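Local coordinates for type 2A phosphatase-associated protein 42 (Saccharomyces cerevisiae, PDB 2V0P) that associates with the catalytic subunits of PP2A and the related phosphatase SIT4, inhibits SIT4, and takes part in negative regulation of TOR signalling in response to nitrogen source, at residues E109-F114 with L213-N218; K71-D76 with M206-F211. One frame throughout, in Å; residues are numbered along the deposited sequence.

Contact 1. Residues E109-F114 with L213-N218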
ATOM      1  N   GLU A 109      -1.390 -10.000  16.513  1.00 33.89           N
ATOM      2  CA  GLU A 109      -0.989 -10.426  17.825  1.00 34.33           C
ATOM      3  C   GLU A 109      -0.924 -11.975  17.888  1.00 32.56           C
ATOM      4  O   GLU A 109       0.063 -12.478  18.388  1.00 34.94           O
ATOM      5  CB  GLU A 109      -1.892  -9.886  18.912  1.00 34.38           C
ATOM      6  CG  GLU A 109      -1.358  -9.996  20.288  1.00 38.98           C
ATOM      7  CD  GLU A 109      -2.123  -9.122  21.271  1.00 48.53           C
ATOM      8  OE1 GLU A 109      -2.700  -8.088  20.836  1.00 52.88           O
ATOM      9  OE2 GLU A 109      -2.134  -9.457  22.485  1.00 52.46           O
ATOM     10  N   SER A 110      -1.957 -12.660  17.420  1.00 29.50           N
ATOM     11  CA  SER A 110      -1.976 -14.109  17.421  1.00 34.36           C
ATOM     12  C   SER A 110      -0.793 -14.659  16.620  1.00 33.72           C
ATOM     13  O   SER A 110      -0.127 -15.588  17.053  1.00 35.27           O
ATOM     14  CB  SER A 110      -3.267 -14.701  16.881  1.00 32.20           C
ATOM     15  OG  SER A 110      -4.289 -14.574  17.797  1.00 40.47           O
ATOM     16  N   PHE A 111      -0.574 -14.097  15.450  1.00 32.82           N
ATOM     17  CA  PHE A 111       0.559 -14.509  14.602  1.00 34.53           C
ATOM     18  C   PHE A 111       1.864 -14.359  15.360  1.00 34.13           C
ATOM     19  O   PHE A 111       2.700 -15.224  15.279  1.00 34.67           O
ATOM     20  CB  PHE A 111       0.562 -13.724  13.265  1.00 33.48           C
ATOM     21  CG  PHE A 111      -0.383 -14.265  12.235  1.00 31.88           C
ATOM     22  CD1 PHE A 111      -0.313 -15.593  11.834  1.00 34.34           C
ATOM     23  CD2 PHE A 111      -1.296 -13.422  11.593  1.00 31.32           C
ATOM     24  CE1 PHE A 111      -1.169 -16.114  10.897  1.00 33.30           C
ATOM     25  CE2 PHE A 111      -2.163 -13.928  10.658  1.00 32.34           C
ATOM     26  CZ  PHE A 111      -2.107 -15.311  10.292  1.00 32.52           C
ATOM     27  N   ILE A 112       2.026 -13.274  16.110  1.00 34.30           N
ATOM     28  CA  ILE A 112       3.246 -13.047  16.875  1.00 36.52           C
ATOM     29  C   ILE A 112       3.423 -13.998  18.108  1.00 35.83           C
ATOM     30  O   ILE A 112       4.502 -14.519  18.372  1.00 33.26           O
ATOM     31  CB  ILE A 112       3.444 -11.537  17.177  1.00 36.91           C
ATOM     32  CG1 ILE A 112       3.563 -10.771  15.820  1.00 39.80           C
ATOM     33  CG2 ILE A 112       4.649 -11.310  18.034  1.00 38.67           C
ATOM     34  CD1 ILE A 112       3.781  -9.290  15.958  1.00 39.17           C
ATOM     35  N   ASN A 113       2.323 -14.227  18.808  1.00 34.33           N
ATOM     36  CA  ASN A 113       2.209 -15.298  19.800  1.00 35.46           C
ATOM     37  C   ASN A 113       2.735 -16.635  19.255  1.00 34.24           C
ATOM     38  O   ASN A 113       3.576 -17.209  19.858  1.00 36.16           O
ATOM     39  CB  ASN A 113       0.738 -15.417  20.240  1.00 33.69           C
ATOM     40  CG  ASN A 113       0.304 -14.279  21.105  1.00 34.76           C
ATOM     41  OD1 ASN A 113       1.113 -13.493  21.510  1.00 38.44           O
ATOM     42  ND2 ASN A 113      -1.000 -14.207  21.434  1.00 34.77           N
ATOM     43  N   PHE A 114       2.275 -17.053  18.076  1.00 35.28           N
ATOM     44  CA  PHE A 114       2.676 -18.260  17.422  1.00 34.89           C
ATOM     45  C   PHE A 114       4.227 -18.305  17.219  1.00 34.27           C
ATOM     46  O   PHE A 114       4.804 -19.230  17.593  1.00 32.98           O
ATOM     47  CB  PHE A 114       1.928 -18.436  16.128  1.00 34.91           C
ATOM     48  CG  PHE A 114       2.406 -19.580  15.261  1.00 38.28           C
ATOM     49  CD1 PHE A 114       2.401 -20.917  15.732  1.00 27.59           C
ATOM     50  CD2 PHE A 114       2.817 -19.342  13.960  1.00 32.47           C
ATOM     51  CE1 PHE A 114       2.842 -21.955  14.942  1.00 33.12           C
ATOM     52  CE2 PHE A 114       3.238 -20.441  13.117  1.00 38.69           C
ATOM     53  CZ  PHE A 114       3.262 -21.752  13.643  1.00 35.48           C
ATOM     54  N   LEU A 213       6.768 -19.524   8.032  1.00 31.99           N
ATOM     55  CA  LEU A 213       7.079 -18.760   6.851  1.00 35.30           C
ATOM     56  C   LEU A 213       5.778 -18.055   6.333  1.00 34.91           C
ATOM     57  O   LEU A 213       5.826 -16.889   6.126  1.00 36.83           O
ATOM     58  CB  LEU A 213       7.758 -19.616   5.815  1.00 33.45           C
ATOM     59  CG  LEU A 213       9.179 -20.004   6.312  1.00 34.62           C
ATOM     60  CD1 LEU A 213       9.568 -21.266   5.666  1.00 34.36           C
ATOM     61  CD2 LEU A 213      10.216 -18.910   5.963  1.00 37.46           C
ATOM     62  N   ASP A 214       4.670 -18.778   6.183  1.00 33.97           N
ATOM     63  CA  ASP A 214       3.401 -18.236   5.776  1.00 37.59           C
ATOM     64  C   ASP A 214       3.050 -17.039   6.620  1.00 35.66           C
ATOM     65  O   ASP A 214       2.621 -16.057   6.092  1.00 41.64           O
ATOM     66  CB  ASP A 214       2.267 -19.286   5.936  1.00 38.74           C
ATOM     67  CG  ASP A 214       0.935 -18.825   5.287  1.00 40.92           C
ATOM     68  OD1 ASP A 214       0.972 -18.418   4.095  1.00 46.92           O
ATOM     69  OD2 ASP A 214      -0.127 -18.878   5.951  1.00 41.86           O
ATOM     70  N   THR A 215       3.265 -17.128   7.925  1.00 35.85           N
ATOM     71  CA  THR A 215       2.987 -16.078   8.927  1.00 36.55           C
ATOM     72  C   THR A 215       3.612 -14.740   8.557  1.00 36.16           C
ATOM     73  O   THR A 215       2.974 -13.709   8.670  1.00 37.65           O
ATOM     74  CB  THR A 215       3.419 -16.552  10.362  1.00 37.36           C
ATOM     75  OG1 THR A 215       2.565 -17.607  10.719  1.00 36.58           O
ATOM     76  CG2 THR A 215       3.294 -15.487  11.442  1.00 36.72           C
ATOM     77  N   ILE A 216       4.857 -14.751   8.102  1.00 34.33           N
ATOM     78  CA  ILE A 216       5.472 -13.499   7.751  1.00 33.50           C
ATOM     79  C   ILE A 216       4.621 -12.789   6.662  1.00 30.78           C
ATOM     80  O   ILE A 216       4.389 -11.639   6.796  1.00 29.28           O
ATOM     81  CB  ILE A 216       6.959 -13.646   7.339  1.00 34.34           C
ATOM     82  CG1 ILE A 216       7.828 -14.101   8.527  1.00 31.32           C
ATOM     83  CG2 ILE A 216       7.479 -12.341   6.706  1.00 35.70           C
ATOM     84  CD1 ILE A 216       7.777 -13.289   9.758  1.00 30.78           C
ATOM     85  N   ASN A 217       4.149 -13.508   5.667  1.00 30.34           N
ATOM     86  CA  ASN A 217       3.278 -12.972   4.637  1.00 32.76           C
ATOM     87  C   ASN A 217       1.973 -12.432   5.162  1.00 33.09           C
ATOM     88  O   ASN A 217       1.464 -11.449   4.682  1.00 33.54           O
ATOM     89  CB  ASN A 217       2.976 -13.984   3.565  1.00 32.77           C
ATOM     90  CG  ASN A 217       4.181 -14.225   2.647  1.00 36.88           C
ATOM     91  OD1 ASN A 217       4.982 -13.333   2.403  1.00 39.52           O
ATOM     92  ND2 ASN A 217       4.288 -15.416   2.147  1.00 39.89           N
ATOM     93  N   ASN A 218       1.419 -13.121   6.143  1.00 33.77           N
ATOM     94  CA  ASN A 218       0.193 -12.680   6.696  1.00 32.29           C
ATOM     95  C   ASN A 218       0.395 -11.478   7.576  1.00 32.46           C
ATOM     96  O   ASN A 218      -0.477 -10.586   7.604  1.00 33.08           O
ATOM     97  CB  ASN A 218      -0.492 -13.843   7.452  1.00 33.89           C
ATOM     98  CG  ASN A 218      -0.689 -15.039   6.607  1.00 31.40           C
ATOM     99  OD1 ASN A 218      -0.902 -14.948   5.462  1.00 44.06           O
ATOM    100  ND2 ASN A 218      -0.526 -16.220   7.200  1.00 41.90           N
TER
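Phe111 and Thr215 slide past each other in opposite directions between two roughly antiparallel helical segments, whose axes approach to 10.2 Å at 154° and whose CA atoms come nearest at this pair. The packing joins helix 93-120 to helix 199-231 in the core of the all-helical, tetratricopeptide repeat-like N-terminal domain. Phe111 and Thr215 bury the largest areas. The Phe111 ring is served by two residues one helical turn apart: CD1 lies 3.6 Å from the methyl CG2 of Thr215, while CZ, at the far end, lies 3.6 Å from CB of Asn218. The Asn218 side chain crosses that of Phe111 at about a right angle, while the amide and ring planes are 37° apart, and ND2 also comes within 3.6 Å of Phe111 CZ. CG2 of Thr215 lies anti to the backbone N, which lays this methyl against CB and CD1 of Phe111. The hydroxyl OG1 meets the edge of the Phe114 ring, 3.7 Å from CD2, but its polar partner is Phe211 O, one turn back in the same helix. Cutting Phe111 back to an alanine is likely to leave a gap between the helices, with the Thr215 methyl and Asn218 CB lacking their shared apolar partner. Tyr77, from helix 75-83, touches both Phe111 and Thr215, and its OH is hydrogen-bonded to Asp214 OD2. That same carboxylate oxygen receives Asn218 ND2 at 3.0 Å, with an angle of 160° at the hydrogen; the donor comes from above the carboxylate plane, whereas the oxygen lies close to the plane of the amide.

Contact 2. Residues K71-D76 with M206-F211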
ATOM      1  N   LYS A  71       0.963 -30.587  16.851  1.00 31.34           N
ATOM      2  CA  LYS A  71      -0.108 -29.905  16.118  1.00 35.72           C
ATOM      3  C   LYS A  71      -0.533 -28.612  16.822  1.00 34.20           C
ATOM      4  O   LYS A  71      -0.765 -27.635  16.203  1.00 37.43           O
ATOM      5  CB  LYS A  71      -1.372 -30.776  16.099  1.00 35.96           C
ATOM      6  CG  LYS A  71      -1.528 -31.657  14.891  1.00 41.60           C
ATOM      7  CD  LYS A  71      -2.590 -32.786  15.094  1.00 40.11           C
ATOM      8  CE  LYS A  71      -3.480 -32.672  16.359  1.00 43.56           C
ATOM      9  NZ  LYS A  71      -3.172 -33.822  17.356  1.00 37.15           N
ATOM     10  N   PHE A  72      -0.650 -28.687  18.140  1.00 35.54           N
ATOM     11  CA  PHE A  72      -1.213 -27.658  18.977  1.00 33.51           C
ATOM     12  C   PHE A  72      -0.360 -26.406  19.060  1.00 29.95           C
ATOM     13  O   PHE A  72      -0.833 -25.409  19.487  1.00 33.74           O
ATOM     14  CB  PHE A  72      -1.383 -28.175  20.399  1.00 31.19           C
ATOM     15  CG  PHE A  72      -2.279 -29.401  20.506  1.00 33.44           C
ATOM     16  CD1 PHE A  72      -3.438 -29.496  19.772  1.00 30.82           C
ATOM     17  CD2 PHE A  72      -1.916 -30.459  21.317  1.00 34.74           C
ATOM     18  CE1 PHE A  72      -4.238 -30.634  19.842  1.00 37.13           C
ATOM     19  CE2 PHE A  72      -2.723 -31.591  21.433  1.00 35.22           C
ATOM     20  CZ  PHE A  72      -3.877 -31.679  20.685  1.00 35.04           C
ATOM     21  N   LEU A  73       0.918 -26.503  18.802  1.00 31.64           N
ATOM     22  CA  LEU A  73       1.772 -25.341  18.816  1.00 31.14           C
ATOM     23  C   LEU A  73       1.198 -24.380  17.712  1.00 28.84           C
ATOM     24  O   LEU A  73       1.478 -23.181  17.704  1.00 31.25           O
ATOM     25  CB  LEU A  73       3.197 -25.771  18.444  1.00 33.63           C
ATOM     26  CG  LEU A  73       4.041 -26.492  19.523  1.00 35.60           C
ATOM     27  CD1 LEU A  73       5.399 -26.945  18.999  1.00 38.27           C
ATOM     28  CD2 LEU A  73       4.230 -25.633  20.774  1.00 40.01           C
ATOM     29  N   ALA A  74       0.444 -24.919  16.789  1.00 28.85           N
ATOM     30  CA  ALA A  74      -0.222 -24.032  15.731  1.00 31.14           C
ATOM     31  C   ALA A  74      -1.587 -23.354  16.070  1.00 33.48           C
ATOM     32  O   ALA A  74      -2.186 -22.662  15.207  1.00 34.16           O
ATOM     33  CB  ALA A  74      -0.316 -24.704  14.485  1.00 27.05           C
ATOM     34  N   VAL A  75      -2.071 -23.527  17.279  1.00 32.72           N
ATOM     35  CA  VAL A  75      -3.332 -22.919  17.656  1.00 34.31           C
ATOM     36  C   VAL A  75      -3.294 -21.370  17.414  1.00 35.16           C
ATOM     37  O   VAL A  75      -4.152 -20.870  16.824  1.00 35.44           O
ATOM     38  CB  VAL A  75      -3.808 -23.212  19.074  1.00 34.15           C
ATOM     39  CG1 VAL A  75      -3.808 -24.713  19.387  1.00 31.43           C
ATOM     40  CG2 VAL A  75      -3.079 -22.458  20.098  1.00 38.49           C
ATOM     41  N   ASP A  76      -2.258 -20.674  17.831  1.00 36.94           N
ATOM     42  CA  ASP A  76      -2.195 -19.251  17.555  1.00 35.98           C
ATOM     43  C   ASP A  76      -2.102 -18.920  16.061  1.00 38.29           C
ATOM     44  O   ASP A  76      -2.606 -17.851  15.654  1.00 38.22           O
ATOM     45  CB  ASP A  76      -1.066 -18.623  18.302  1.00 38.63           C
ATOM     46  CG  ASP A  76      -1.245 -18.709  19.783  1.00 39.40           C
ATOM     47  OD1 ASP A  76      -2.335 -18.332  20.245  1.00 46.28           O
ATOM     48  OD2 ASP A  76      -0.291 -19.160  20.461  1.00 42.40           O
HETATM   49  N   MSE A 206       7.485 -30.114  10.071  1.00 32.46           N
HETATM   50  CA  MSE A 206       7.590 -29.433   8.764  1.00 35.45           C
HETATM   51  C   MSE A 206       6.363 -28.556   8.551  1.00 35.74           C
HETATM   52  O   MSE A 206       6.428 -27.498   7.905  1.00 37.20           O
HETATM   53  CB  MSE A 206       7.741 -30.439   7.609  1.00 34.55           C
HETATM   54  CG  MSE A 206       8.126 -29.801   6.249  1.00 40.28           C
HETATM   55 SE   MSE A 206       9.877 -28.928   6.366  1.00 44.89          SE
HETATM   56  CE  MSE A 206      11.020 -30.498   6.614  1.00 45.20           C
ATOM     57  N   ARG A 207       5.228 -29.024   9.032  1.00 35.02           N
ATOM     58  CA  ARG A 207       4.040 -28.255   8.892  1.00 36.48           C
ATOM     59  C   ARG A 207       4.202 -26.914   9.699  1.00 36.14           C
ATOM     60  O   ARG A 207       3.980 -25.820   9.174  1.00 34.91           O
ATOM     61  CB  ARG A 207       2.835 -29.127   9.212  1.00 35.61           C
ATOM     62  CG  ARG A 207       1.510 -28.443   9.200  1.00 43.36           C
ATOM     63  CD  ARG A 207       0.426 -29.499   9.263  1.00 47.99           C
ATOM     64  NE  ARG A 207       0.405 -30.263   8.022  1.00 52.65           N
ATOM     65  CZ  ARG A 207       0.007 -31.526   7.904  1.00 54.78           C
ATOM     66  NH1 ARG A 207      -0.411 -32.225   8.962  1.00 56.72           N
ATOM     67  NH2 ARG A 207       0.037 -32.098   6.709  1.00 57.34           N
ATOM     68  N   LEU A 208       4.693 -26.992  10.932  1.00 36.00           N
ATOM     69  CA  LEU A 208       4.923 -25.769  11.702  1.00 35.63           C
ATOM     70  C   LEU A 208       5.911 -24.855  10.944  1.00 35.14           C
ATOM     71  O   LEU A 208       5.762 -23.651  10.919  1.00 35.65           O
ATOM     72  CB  LEU A 208       5.441 -26.090  13.119  1.00 36.13           C
ATOM     73  CG  LEU A 208       4.352 -26.776  13.937  1.00 28.65           C
ATOM     74  CD1 LEU A 208       4.979 -27.203  15.288  1.00 35.10           C
ATOM     75  CD2 LEU A 208       3.146 -25.959  14.219  1.00 37.75           C
ATOM     76  N   HIS A 209       6.927 -25.469  10.352  1.00 36.01           N
ATOM     77  CA  HIS A 209       7.939 -24.736   9.624  1.00 34.64           C
ATOM     78  C   HIS A 209       7.260 -23.889   8.513  1.00 32.22           C
ATOM     79  O   HIS A 209       7.565 -22.755   8.412  1.00 34.73           O
ATOM     80  CB  HIS A 209       8.974 -25.708   9.049  1.00 35.99           C
ATOM     81  CG  HIS A 209      10.260 -25.055   8.665  1.00 39.05           C
ATOM     82  ND1 HIS A 209      11.439 -25.757   8.517  1.00 39.69           N
ATOM     83  CD2 HIS A 209      10.565 -23.755   8.460  1.00 35.67           C
ATOM     84  CE1 HIS A 209      12.398 -24.915   8.178  1.00 41.63           C
ATOM     85  NE2 HIS A 209      11.894 -23.699   8.149  1.00 36.34           N
ATOM     86  N   HIS A 210       6.317 -24.462   7.780  1.00 30.84           N
ATOM     87  CA  HIS A 210       5.702 -23.859   6.631  1.00 33.34           C
ATOM     88  C   HIS A 210       4.837 -22.745   7.198  1.00 33.18           C
ATOM     89  O   HIS A 210       4.895 -21.650   6.710  1.00 33.56           O
ATOM     90  CB  HIS A 210       4.906 -24.889   5.852  1.00 32.31           C
ATOM     91  CG  HIS A 210       3.897 -24.316   4.934  1.00 36.03           C
ATOM     92  ND1 HIS A 210       2.542 -24.490   5.117  1.00 45.51           N
ATOM     93  CD2 HIS A 210       4.029 -23.520   3.850  1.00 40.91           C
ATOM     94  CE1 HIS A 210       1.884 -23.832   4.178  1.00 43.65           C
ATOM     95  NE2 HIS A 210       2.765 -23.237   3.396  1.00 44.22           N
ATOM     96  N   PHE A 211       4.118 -23.050   8.293  1.00 32.51           N
ATOM     97  CA  PHE A 211       3.325 -22.035   8.989  1.00 34.36           C
ATOM     98  C   PHE A 211       4.088 -20.767   9.409  1.00 34.37           C
ATOM     99  O   PHE A 211       3.583 -19.647   9.224  1.00 36.68           O
ATOM    100  CB  PHE A 211       2.558 -22.658  10.145  1.00 33.44           C
ATOM    101  CG  PHE A 211       1.591 -23.698   9.734  1.00 31.14           C
ATOM    102  CD1 PHE A 211       1.170 -23.827   8.452  1.00 33.54           C
ATOM    103  CD2 PHE A 211       1.022 -24.542  10.728  1.00 35.19           C
ATOM    104  CE1 PHE A 211       0.204 -24.807   8.092  1.00 39.17           C
ATOM    105  CE2 PHE A 211       0.089 -25.490  10.400  1.00 32.77           C
ATOM    106  CZ  PHE A 211      -0.327 -25.646   9.090  1.00 37.71           C
TER
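The residues leading into helix 75-83, Leu73 and Ala74, pack on helix 199-231 within the tetratricopeptide repeat-like helical domain. Leu208 is the central side chain, and its two methyl groups divide the work. CD1 meets CD1 of Leu73 at 3.7 Å and also lies 3.9 Å from CB of Leu73, so it rests against both the root and one branch of that leucine; the two leucine side chains cross at about a right angle. The other methyl, CD2, turns to Ala74 and reaches its CB at 3.7 Å. Placing CG of Leu208 anti to the carbonyl carbon (chi1 -68°) carries this fork across to the two neighbouring residues. Ala74 and Leu208 are also the pair whose CA atoms lie nearest, at 6.8 Å, a short separation consistent with the small alanine side chain. One turn further along helix 199-231, Phe211 adds a looser apolar touch, its ring atom CD2 standing 4.0 Å from CB of Ala74. The Ala74 methyl is thus met by both Leu208 and Phe211. Beyond the pair of segments, the Phe211 ring stacks with Tyr77, and Leu73 continues onto Leu117 of helix 93-120 and Tyr121. The charged Arg207 is paired elsewhere, in a salt bridge with Glu184 of helix 156-186. With no polar bond between the two segments, their cohesion here rests on van der Waals and hydrophobic contact: the fit of methyl groups and an aromatic ring, rather than hydrogen-bond direction, matches one surface to the other.

Overall arrangement
Contacts 1 and 2 have centres 11 Å apart and follow one another on helix 199-231, which supplies residues 206-211 and then 213-218. Their other segments come earlier in the chain, 71-76 before 109-114, at the start of helix 75-83 and on helix 93-120. The order is therefore 71-76, 109-114, 206-211, 213-218, and the two connections cross. Phe114 joins the neighbourhoods directly: its CZ packs 3.7 Å from CB of Phe211. One late helix thus gathers two successive earlier helical elements into a common core near the middle of this N-terminal part of the phosphatase-binding protein, all within its TAP42-like family region.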